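Putative rRNA methylase (Clostridium thermocellum ATCC 27405, PDB 3EEY) binds S-adenosylmethionine in a Rossmann-like methyltransferase fold and is probably a methyltransferase acting on ribosomal RNA. Local coordinates at residues I79-G82 with H83-D87. Numbering follows the deposited sequence.
Sequences IKDG and HQNMD. With SAM (S-adenosylmethionine), chain K.
The D81 and N85 side chains cross at about a right angle, carboxylate and amide planes 39° apart, and N85 ND2 gives a hydrogen bond to D81 OD1 (3.1 Å) from above the carboxylate plane. G82 N reaches D81 OD1 from the same face at 2.8 Å, so one oxygen takes two donors, while OD2 is hydrogen-bonded to Y89 OH. The H83 imidazole lies with one face against the adenine of SAM, SAM N1 lying over the middle of the ring, 3.2 Å above its plane. With CG between its backbone N and carbonyl carbon (chi1 44°), the ring stays close to its own backbone N and lies against the same base whose N1 that N-H binds; H83 ND1 is held by A29 O, and the ring of F99 meets that of H83. Past strand 76-79, an outer strand of the Rossmann-like methyltransferase sheet, the chain turns through D81 and G82 into a 3-10 segment that reads the adenine edge. H83 N donates to SAM N1 (2.9 Å), and SAM N6 donates to Q84 OE1 (3.1 Å, 171°), together matching the acceptor and donor of the base. The Q84 chain bends at chi2, which brings OE1 back toward G82, 3.3 Å from G82 CA. The 3-10 segment starts with N85 N donating to G82 O (3.1 Å).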
loop_
_atom_site.group_PDB
_atom_site.type_symbol
_atom_site.label_atom_id
_atom_site.label_comp_id
_atom_site.label_asym_id
_atom_site.label_seq_id
_atom_site.Cartn_x
_atom_site.Cartn_y
_atom_site.Cartn_z
ATOM N N ILE A 79 -0.308 14.179 27.007
ATOM C CA ILE A 79 -1.629 14.398 27.585
ATOM C C ILE A 79 -2.198 13.065 28.048
ATOM O O ILE A 79 -2.289 12.119 27.266
ATOM C CB ILE A 79 -2.574 15.076 26.556
ATOM C CG1 ILE A 79 -2.114 16.516 26.285
ATOM C CG2 ILE A 79 -4.003 15.080 27.048
ATOM C CD1 ILE A 79 -2.304 16.967 24.863
ATOM N N LYS A 80 -2.553 12.980 29.329
ATOM C CA LYS A 80 -3.194 11.785 29.847
ATOM C C LYS A 80 -4.712 11.911 29.693
ATOM O O LYS A 80 -5.447 12.164 30.654
ATOM C CB LYS A 80 -2.792 11.502 31.297
ATOM C CG LYS A 80 -3.091 10.070 31.738
ATOM C CD LYS A 80 -3.613 10.029 33.163
ATOM C CE LYS A 80 -4.255 8.692 33.470
ATOM N NZ LYS A 80 -4.887 8.676 34.817
ATOM N N ASP A 81 -5.161 11.752 28.456
ATOM C CA ASP A 81 -6.578 11.723 28.125
ATOM C C ASP A 81 -6.756 10.841 26.894
ATOM O O ASP A 81 -5.790 10.538 26.192
ATOM C CB ASP A 81 -7.090 13.142 27.850
ATOM C CG ASP A 81 -8.604 13.279 28.014
ATOM O OD1 ASP A 81 -9.296 12.274 28.298
ATOM O OD2 ASP A 81 -9.098 14.414 27.851
ATOM N N GLY A 82 -7.990 10.417 26.641
ATOM C CA GLY A 82 -8.301 9.654 25.445
ATOM C C GLY A 82 -8.109 10.466 24.184
ATOM O O GLY A 82 -8.297 11.676 24.194
ATOM N N HIS A 83 -7.722 9.793 23.102
ATOM C CA HIS A 83 -7.519 10.428 21.804
ATOM C C HIS A 83 -8.819 10.937 21.194
ATOM O O HIS A 83 -8.796 11.835 20.356
ATOM C CB HIS A 83 -6.762 9.518 20.811
ATOM C CG HIS A 83 -7.220 8.086 20.790
ATOM N ND1 HIS A 83 -6.341 7.038 20.641
ATOM C CD2 HIS A 83 -8.452 7.528 20.888
ATOM C CE1 HIS A 83 -7.009 5.896 20.644
ATOM N NE2 HIS A 83 -8.293 6.165 20.795
ATOM N N GLN A 84 -9.944 10.370 21.628
ATOM C CA GLN A 84 -11.274 10.873 21.258
ATOM C C GLN A 84 -11.516 12.324 21.693
ATOM O O GLN A 84 -12.405 12.987 21.169
ATOM C CB GLN A 84 -12.379 9.953 21.803
ATOM C CG GLN A 84 -12.548 9.938 23.317
ATOM C CD GLN A 84 -11.696 8.885 24.006
ATOM O OE1 GLN A 84 -10.674 8.446 23.479
ATOM N NE2 GLN A 84 -12.114 8.484 25.196
ATOM N N ASN A 85 -10.702 12.810 22.631
ATOM C CA ASN A 85 -10.815 14.170 23.147
ATOM C C ASN A 85 -9.706 15.094 22.650
ATOM O O ASN A 85 -9.447 16.124 23.275
ATOM C CB ASN A 85 -10.803 14.160 24.681
ATOM C CG ASN A 85 -11.928 13.342 25.282
ATOM O OD1 ASN A 85 -13.091 13.463 24.888
ATOM N ND2 ASN A 85 -11.590 12.514 26.265
ATOM N N MET A 86 -9.066 14.733 21.533
ATOM C CA MET A 86 -7.886 15.456 21.035
ATOM C C MET A 86 -8.175 16.902 20.621
ATOM O O MET A 86 -7.274 17.747 20.621
ATOM C CB MET A 86 -7.128 14.667 19.931
ATOM C CG MET A 86 -7.730 14.679 18.520
ATOM S SD MET A 86 -6.682 14.022 17.191
ATOM C CE MET A 86 -6.462 12.338 17.764
ATOM N N ASP A 87 -9.437 17.182 20.297
ATOM C CA ASP A 87 -9.879 18.519 19.880
ATOM C C ASP A 87 -9.912 19.545 21.022
ATOM O O ASP A 87 -9.914 20.753 20.777
ATOM C CB ASP A 87 -11.250 18.443 19.197
ATOM C CG ASP A 87 -12.320 17.818 20.081
ATOM O OD1 ASP A 87 -12.013 16.899 20.872
ATOM O OD2 ASP A 87 -13.488 18.238 19.974
HETATM N N SAM K . 2.669 3.390 19.319
HETATM C CA SAM K . 2.770 2.612 20.594
HETATM C C SAM K . 4.218 2.254 20.937
HETATM O O SAM K . 4.502 1.345 21.727
HETATM O OXT SAM K . 5.146 2.887 20.436
HETATM C CB SAM K . 1.862 1.389 20.548
HETATM C CG SAM K . 0.426 1.712 20.949
HETATM S SD SAM K . -0.411 0.356 21.814
HETATM C CE SAM K . -0.683 -0.793 20.435
HETATM C "C5'" SAM K . -2.046 1.096 22.077
HETATM C "C4'" SAM K . -1.977 2.193 23.144
HETATM O "O4'" SAM K . -3.118 3.029 23.092
HETATM C "C3'" SAM K . -1.901 1.624 24.559
HETATM O "O3'" SAM K . -0.809 2.219 25.221
HETATM C "C2'" SAM K . -3.214 2.019 25.208
HETATM O "O2'" SAM K . -3.091 2.288 26.592
HETATM C "C1'" SAM K . -3.580 3.265 24.409
HETATM N N9 SAM K . -5.023 3.577 24.417
HETATM C C8 SAM K . -6.086 2.730 24.626
HETATM N N7 SAM K . -7.229 3.455 24.548
HETATM C C5 SAM K . -6.903 4.747 24.296
HETATM C C6 SAM K . -7.653 5.905 24.124
HETATM N N6 SAM K . -8.983 5.896 24.185
HETATM N N1 SAM K . -6.997 7.092 23.888
HETATM C C2 SAM K . -5.623 7.161 23.818
HETATM N N3 SAM K . -4.891 6.012 23.978
HETATM C C4 SAM K . -5.518 4.831 24.216
#